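Local coordinates for bifunctional protein PutA (Bdellovibrio bacteriovorus, PDB 5UR2) that probably oxidises proline to glutamate in two steps, pairing an FAD-dependent proline dehydrogenase with an NAD-dependent L-glutamate gamma-semialdehyde dehydrogenase in one chain, at residues 205-210 / 815-819; 464-468 / 937-941; 469-473 / 587-592. All blocks are in the same frame, centred on the assembly; numbering follows the deposited sequence.

Contact 1 (205-210 / 815-819)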
# COMPACT_ATOMS: atom_id res chain seq x y z
N GLN B 205 8.80 44.57 2.48
CA GLN B 205 7.54 44.09 1.92
C GLN B 205 7.53 44.10 0.39
O GLN B 205 6.54 44.50 -0.24
CB GLN B 205 6.36 44.89 2.47
CG GLN B 205 6.28 44.89 4.00
CD GLN B 205 6.19 43.49 4.61
OE1 GLN B 205 5.35 42.66 4.23
NE2 GLN B 205 7.05 43.23 5.59
N ILE B 206 8.61 43.65 -0.24
CA ILE B 206 8.59 43.53 -1.70
C ILE B 206 7.53 42.52 -2.11
O ILE B 206 7.45 41.41 -1.57
CB ILE B 206 9.98 43.14 -2.21
CG1 ILE B 206 10.96 44.28 -1.95
CG2 ILE B 206 9.90 42.78 -3.70
CD1 ILE B 206 12.41 43.90 -2.22
N LYS B 207 6.71 42.89 -3.10
CA LYS B 207 5.62 42.03 -3.53
C LYS B 207 5.53 42.13 -5.05
O LYS B 207 5.12 43.16 -5.59
CB LYS B 207 4.31 42.45 -2.87
CG LYS B 207 3.11 41.64 -3.30
CD LYS B 207 3.23 40.16 -2.90
CE LYS B 207 1.92 39.44 -3.26
NZ LYS B 207 1.92 38.01 -2.91
N ASP B 208 5.90 41.05 -5.72
CA ASP B 208 6.02 41.08 -7.18
C ASP B 208 4.68 41.33 -7.86
O ASP B 208 4.63 42.02 -8.88
CB ASP B 208 6.59 39.74 -7.68
CG ASP B 208 5.91 38.54 -7.04
OD1 ASP B 208 4.78 38.66 -6.51
OD2 ASP B 208 6.50 37.43 -7.11
N ALA B 209 3.59 40.80 -7.29
CA ALA B 209 2.28 41.02 -7.88
C ALA B 209 1.94 42.50 -7.91
O ALA B 209 1.26 42.97 -8.83
CB ALA B 209 1.22 40.21 -7.13
N ALA B 210 2.46 43.25 -6.95
CA ALA B 210 2.38 44.71 -6.97
C ALA B 210 3.71 45.29 -7.45
O ALA B 210 4.40 46.02 -6.73
CB ALA B 210 2.00 45.24 -5.59
N PRO B 815 -3.21 43.71 -5.29
CA PRO B 815 -2.07 42.78 -5.23
C PRO B 815 -1.11 43.04 -4.07
O PRO B 815 -0.28 42.17 -3.78
CB PRO B 815 -1.37 42.98 -6.58
CG PRO B 815 -1.74 44.38 -6.98
CD PRO B 815 -3.16 44.58 -6.47
N LYS B 816 -1.19 44.19 -3.41
CA LYS B 816 -0.33 44.49 -2.28
C LYS B 816 -0.85 43.90 -0.97
O LYS B 816 -0.21 44.06 0.07
CB LYS B 816 -0.15 46.01 -2.13
CG LYS B 816 1.11 46.44 -1.39
CD LYS B 816 2.38 46.08 -2.15
CE LYS B 816 3.63 46.41 -1.36
NZ LYS B 816 3.79 45.51 -0.18
N ALA B 817 -2.01 43.24 -0.97
CA ALA B 817 -2.55 42.70 0.27
C ALA B 817 -1.66 41.57 0.78
O ALA B 817 -1.40 40.61 0.06
CB ALA B 817 -3.97 42.19 0.04
N TYR B 818 -1.17 41.69 2.02
CA TYR B 818 -0.65 40.50 2.68
C TYR B 818 -1.81 39.69 3.26
O TYR B 818 -1.93 38.50 3.00
CB TYR B 818 0.35 40.85 3.78
CG TYR B 818 1.10 39.65 4.32
CD1 TYR B 818 0.53 38.80 5.28
CD2 TYR B 818 2.37 39.34 3.85
CE1 TYR B 818 1.22 37.70 5.76
CE2 TYR B 818 3.07 38.25 4.32
CZ TYR B 818 2.50 37.42 5.27
OH TYR B 818 3.23 36.34 5.72
N MET B 819 -2.69 40.33 4.03
CA MET B 819 -3.95 39.72 4.40
C MET B 819 -5.11 40.58 3.92
O MET B 819 -4.99 41.81 3.78
CB MET B 819 -4.04 39.45 5.91
CG MET B 819 -3.53 40.53 6.80
SD MET B 819 -3.53 40.02 8.55
CE MET B 819 -5.28 40.13 8.94
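Lys816 and Gln205 supply the one hydrogen bond across this contact, and it runs from side chain to backbone: Lys816 NZ donates a hydrogen bond to Gln205 O over 2.9 Å, lying in the carbonyl plane at a C=O...N angle of 148°. Bends at chi2 (66°) and chi4 (69°) curl the lysine so that its amine turns back to that carbonyl. The same ammonium forms a salt bridge with Glu808, so its charge is met by an acid from earlier in its own loop.

The apolar contacts follow the rest of the lysine and the proline before it. Lys816 CD lies 3.6 Å from Ala210 CB, the methyl of the residue that precedes helix 211-232. Pro815 turns its ring toward the two alanines, with its CB 3.8 Å from Ala209 CB and its CG near Ala210 CB.

Of a different kind is the approach of Lys207, whose methylenes lie against a backbone carbonyl oxygen; CG and CE each come to 3.5 Å from Pro815 O, an arrangement helped by the bend at chi2.

Trp587 of helix 587-611 packs on both Ala209 and Pro815. The whole illustrates a domain interface between two loops: one follows strand 194-197 of the proline dehydrogenase TIM barrel and leads into helix 211-232, the other joins helices 790-806 and 825-841 of the aldehyde dehydrogenase part.

Contact 2 (464-468 / 937-941)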
# COMPACT_ATOMS: atom_id res chain seq x y z
N LYS B 464 6.15 9.14 -11.96
CA LYS B 464 6.18 9.88 -10.71
C LYS B 464 5.17 11.02 -10.75
O LYS B 464 4.96 11.64 -11.79
CB LYS B 464 7.58 10.42 -10.44
CG LYS B 464 7.75 11.18 -9.15
CD LYS B 464 9.22 11.57 -8.92
CE LYS B 464 9.39 12.66 -7.84
NZ LYS B 464 8.77 12.34 -6.51
N PHE B 465 4.51 11.27 -9.62
CA PHE B 465 3.61 12.41 -9.50
C PHE B 465 4.39 13.70 -9.31
O PHE B 465 5.33 13.76 -8.51
CB PHE B 465 2.67 12.24 -8.30
CG PHE B 465 1.84 13.46 -8.02
CD1 PHE B 465 0.64 13.67 -8.70
CD2 PHE B 465 2.26 14.40 -7.08
CE1 PHE B 465 -0.13 14.78 -8.44
CE2 PHE B 465 1.50 15.53 -6.82
CZ PHE B 465 0.30 15.73 -7.50
N TYR B 466 3.95 14.76 -10.00
CA TYR B 466 4.49 16.10 -9.82
C TYR B 466 3.36 17.06 -9.51
O TYR B 466 2.27 16.96 -10.07
CB TYR B 466 5.26 16.59 -11.07
CG TYR B 466 6.54 15.81 -11.27
CD1 TYR B 466 6.55 14.62 -12.01
CD2 TYR B 466 7.72 16.23 -10.66
CE1 TYR B 466 7.73 13.88 -12.15
CE2 TYR B 466 8.91 15.52 -10.81
CZ TYR B 466 8.91 14.34 -11.55
OH TYR B 466 10.09 13.64 -11.67
N ASN B 467 3.63 17.99 -8.60
CA ASN B 467 2.66 19.03 -8.28
C ASN B 467 2.61 20.09 -9.38
O ASN B 467 3.60 20.38 -10.04
CB ASN B 467 3.02 19.69 -6.96
CG ASN B 467 2.93 18.74 -5.80
OD1 ASN B 467 3.89 18.00 -5.50
ND2 ASN B 467 1.80 18.76 -5.10
N GLU B 468 1.44 20.70 -9.52
CA GLU B 468 1.25 21.79 -10.46
C GLU B 468 2.05 23.03 -10.04
O GLU B 468 1.93 23.49 -8.89
CB GLU B 468 -0.24 22.13 -10.55
CG GLU B 468 -0.55 23.34 -11.40
CD GLU B 468 -0.44 23.08 -12.89
OE1 GLU B 468 -0.42 21.90 -13.32
OE2 GLU B 468 -0.38 24.06 -13.64
N MET B 937 1.06 20.36 0.71
CA MET B 937 0.81 20.06 -0.69
C MET B 937 0.55 18.57 -0.88
O MET B 937 1.10 17.72 -0.18
CB MET B 937 1.99 20.48 -1.57
CG MET B 937 2.33 21.97 -1.46
SD MET B 937 3.74 22.37 -2.50
CE MET B 937 3.04 22.28 -4.15
N VAL B 938 -0.31 18.26 -1.86
CA VAL B 938 -0.56 16.88 -2.23
C VAL B 938 0.76 16.15 -2.45
O VAL B 938 1.70 16.70 -3.04
CB VAL B 938 -1.43 16.84 -3.49
CG1 VAL B 938 -1.56 15.38 -4.01
CG2 VAL B 938 -2.79 17.47 -3.19
N ASP B 939 0.82 14.91 -1.96
CA ASP B 939 1.95 13.99 -2.08
C ASP B 939 3.12 14.41 -1.20
O ASP B 939 3.69 13.57 -0.49
CB ASP B 939 2.37 13.85 -3.57
CG ASP B 939 3.51 12.86 -3.78
OD1 ASP B 939 3.35 11.66 -3.42
OD2 ASP B 939 4.55 13.27 -4.34
N ARG B 940 3.48 15.69 -1.19
CA ARG B 940 4.60 16.16 -0.38
C ARG B 940 4.29 16.13 1.11
O ARG B 940 5.16 15.77 1.91
CB ARG B 940 5.00 17.58 -0.79
CG ARG B 940 5.35 17.74 -2.25
CD ARG B 940 5.96 19.09 -2.51
NE ARG B 940 6.06 19.32 -3.94
CZ ARG B 940 6.61 20.40 -4.50
NH1 ARG B 940 7.12 21.38 -3.76
NH2 ARG B 940 6.64 20.49 -5.82
N HIS B 941 3.09 16.55 1.52
CA HIS B 941 2.73 16.63 2.94
C HIS B 941 1.30 16.14 3.15
O HIS B 941 0.38 16.94 3.40
CB HIS B 941 2.88 18.07 3.46
CG HIS B 941 3.95 18.85 2.78
ND1 HIS B 941 3.67 19.77 1.78
CD2 HIS B 941 5.29 18.90 2.96
CE1 HIS B 941 4.80 20.32 1.37
NE2 HIS B 941 5.79 19.81 2.07
O HOH W 1 6.07 12.28 -6.25
O HOH W 2 6.42 18.28 -7.63
O HOH W 3 5.28 15.81 -4.96
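Asn467 joins the two segments through both ends of its amide. Its ND2 donates to Val938 O over 2.9 Å in a nearly straight bond (165°), and the acceptor lies close to the amide plane. Arg940 N, within its own loop, also donates to Val938 O, reaching it from the opposite face of the carbonyl plane, so this oxygen is gripped twice. At the other end of the amide, Arg940 NE gives a more bent bond of 3.0 Å to Asn467 OD1. It comes from above the carbonyl plane, with amide and guanidinium planes at 90°. Arg940 NH1 has its strongest partner beyond the two segments, Gln316 O of helix 307-317, to which it donates a hydrogen bond.

Water extends this polar patch. One molecule bridges Asn467 OD1 and Asp939 OD2, donating to both. Another takes a hydrogen bond from Lys464 NZ and gives to Phe465 O and Asp939 OD2, so lysine and carboxylate, whose charged atoms NZ and OD2 are 4.8 Å apart, are linked through solvent. A third accepts from Asn467 N and Arg940 NH2.

Beyond the polar atoms, Phe465 CD2 lies 3.6 Å from Asp939 CB, while Phe465 CZ reaches Val938 CG1 at 4.0 Å. With chi3 turned to 72°, Met937 brings CE within 3.8 Å of Asn467 CB and over one face of the Arg940 guanidinium.

Helix 587-611 lies beside both segments: its Asp599 accepts a second bond from Asn467 ND2, and its Tyr603 meets the Phe465 ring edge-to-face. The loop between strands 926-929 and 946-947 also borders the second subunit, where Ser625 of that chain bonds Arg940 O.

Contact 3 (469-473 / 587-592)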
# COMPACT_ATOMS: atom_id res chain seq x y z
N PRO B 469 2.83 23.63 -10.94
CA PRO B 469 3.55 24.86 -10.59
C PRO B 469 2.59 26.01 -10.33
O PRO B 469 1.57 26.16 -11.01
CB PRO B 469 4.41 25.15 -11.84
CG PRO B 469 4.47 23.88 -12.59
CD PRO B 469 3.18 23.14 -12.28
N LEU B 470 2.92 26.83 -9.34
CA LEU B 470 2.14 28.03 -9.10
C LEU B 470 2.61 29.14 -10.03
O LEU B 470 3.70 29.09 -10.60
CB LEU B 470 2.27 28.50 -7.65
CG LEU B 470 1.78 27.47 -6.62
CD1 LEU B 470 1.73 28.06 -5.22
CD2 LEU B 470 0.43 26.91 -7.04
N LEU B 471 1.78 30.16 -10.16
CA LEU B 471 2.13 31.28 -11.01
C LEU B 471 3.29 32.08 -10.42
O LEU B 471 3.44 32.20 -9.19
CB LEU B 471 0.92 32.19 -11.21
CG LEU B 471 -0.24 31.71 -12.07
CD1 LEU B 471 -1.44 32.65 -11.92
CD2 LEU B 471 0.19 31.62 -13.53
N ASP B 472 4.09 32.66 -11.31
CA ASP B 472 5.15 33.61 -10.96
C ASP B 472 4.63 35.01 -11.25
O ASP B 472 4.63 35.44 -12.41
CB ASP B 472 6.42 33.30 -11.76
CG ASP B 472 7.59 34.23 -11.40
OD1 ASP B 472 7.48 35.06 -10.47
OD2 ASP B 472 8.65 34.11 -12.04
N PHE B 473 4.18 35.72 -10.21
CA PHE B 473 3.61 37.03 -10.47
C PHE B 473 4.66 38.10 -10.76
O PHE B 473 4.29 39.26 -11.03
CB PHE B 473 2.68 37.47 -9.33
CG PHE B 473 1.30 36.84 -9.41
CD1 PHE B 473 0.47 37.10 -10.49
CD2 PHE B 473 0.83 36.00 -8.40
CE1 PHE B 473 -0.78 36.53 -10.58
CE2 PHE B 473 -0.43 35.43 -8.48
CZ PHE B 473 -1.23 35.69 -9.57
N TRP B 587 -4.30 37.12 -4.00
CA TRP B 587 -3.88 36.55 -5.29
C TRP B 587 -3.13 35.22 -5.17
O TRP B 587 -3.49 34.22 -5.80
CB TRP B 587 -3.00 37.53 -6.08
CG TRP B 587 -3.67 38.76 -6.66
CD1 TRP B 587 -4.83 39.36 -6.24
CD2 TRP B 587 -3.19 39.53 -7.77
NE1 TRP B 587 -5.10 40.45 -7.03
CE2 TRP B 587 -4.10 40.58 -7.97
CE3 TRP B 587 -2.08 39.43 -8.61
CZ2 TRP B 587 -3.94 41.53 -8.98
CZ3 TRP B 587 -1.92 40.38 -9.61
CH2 TRP B 587 -2.84 41.41 -9.79
N ALA B 588 -2.03 35.21 -4.41
CA ALA B 588 -1.18 34.03 -4.34
C ALA B 588 -1.86 32.89 -3.58
O ALA B 588 -1.63 31.72 -3.89
CB ALA B 588 0.17 34.38 -3.70
N GLU B 589 -2.67 33.22 -2.57
CA GLU B 589 -3.46 32.20 -1.87
C GLU B 589 -4.47 31.53 -2.80
O GLU B 589 -4.57 30.31 -2.83
CB GLU B 589 -4.16 32.84 -0.67
CG GLU B 589 -3.18 33.43 0.30
CD GLU B 589 -2.44 32.33 1.02
OE1 GLU B 589 -3.09 31.54 1.74
OE2 GLU B 589 -1.22 32.21 0.80
N ALA B 590 -5.20 32.33 -3.58
CA ALA B 590 -6.14 31.77 -4.53
C ALA B 590 -5.43 30.93 -5.59
O ALA B 590 -5.93 29.88 -5.99
CB ALA B 590 -6.94 32.89 -5.19
N ASP B 591 -4.26 31.40 -6.08
CA ASP B 591 -3.49 30.62 -7.06
C ASP B 591 -3.06 29.28 -6.48
O ASP B 591 -3.16 28.24 -7.15
CB ASP B 591 -2.26 31.41 -7.52
CG ASP B 591 -1.39 30.63 -8.50
OD1 ASP B 591 -1.93 29.98 -9.43
OD2 ASP B 591 -0.17 30.63 -8.32
N GLY B 592 -2.54 29.29 -5.26
CA GLY B 592 -2.22 28.04 -4.59
C GLY B 592 -3.44 27.13 -4.46
O GLY B 592 -3.31 25.90 -4.53
O HOH W 4 1.61 32.57 -7.24
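Leu470 and Gly592 bring the backbones closest, their CA atoms 6.3 Å apart, where the irregular segment 469-473 passes the first turns of helix 587-611. Leu471 N donates a hydrogen bond to Asp591 OD2 over 2.7 Å, on the syn side of the carboxylate and 20° out of its plane. Asp591 carries its CG anti to the backbone N (chi1 178°), which directs the carboxylate to the passing chain. A water donates to both Leu471 O and Asp591 OD2. Asp591 OD1 lies 3.6 Å from Leu471 CG and forms a salt bridge with Arg572, whose NH2 also bonds Pro469 O; one arginine of helix 572-583 thus ties the acid to the linker.

The segment belongs to the connection from the proline dehydrogenase barrel to the aldehyde dehydrogenase part, and here it is laid along a helix of the latter.

Leu470 rests on the helix backbone with its CD2 3.8 Å from Gly592 CA. Phe473 meets Trp587 obliquely, ring planes at 56° and centroids 5.2 Å apart; Trp587 CE3 stands 3.7 Å above one face of the phenyl ring, offset toward its rim. Trp587 NE1 is held by Glu813 O, and Met482 of helix 476-491 touches both aromatic side chains.

In the fold
Helix 587-611 runs from contact 3, where its start forms one half, past contact 2. The centres of contacts 1 and 3 are about 12 Å apart and the two touch directly, Asp208 OD1 lying 3.7 Å from Phe473 CB. Along the chain, contact 3 is nested within the loops closed by contacts 1 and 2, whose own segments alternate. Segments 464-468 and 469-473 are consecutive, yet contacts 2 and 3 touch only through this continuity, their centres about 16 Å apart. Contacts 1 and 2 do not meet; their nearest atoms are about 15 Å apart. Contact 2 alone approaches a predicted catalytic residue, Val938 lying about 11 Å from Glu746, side chain to side chain.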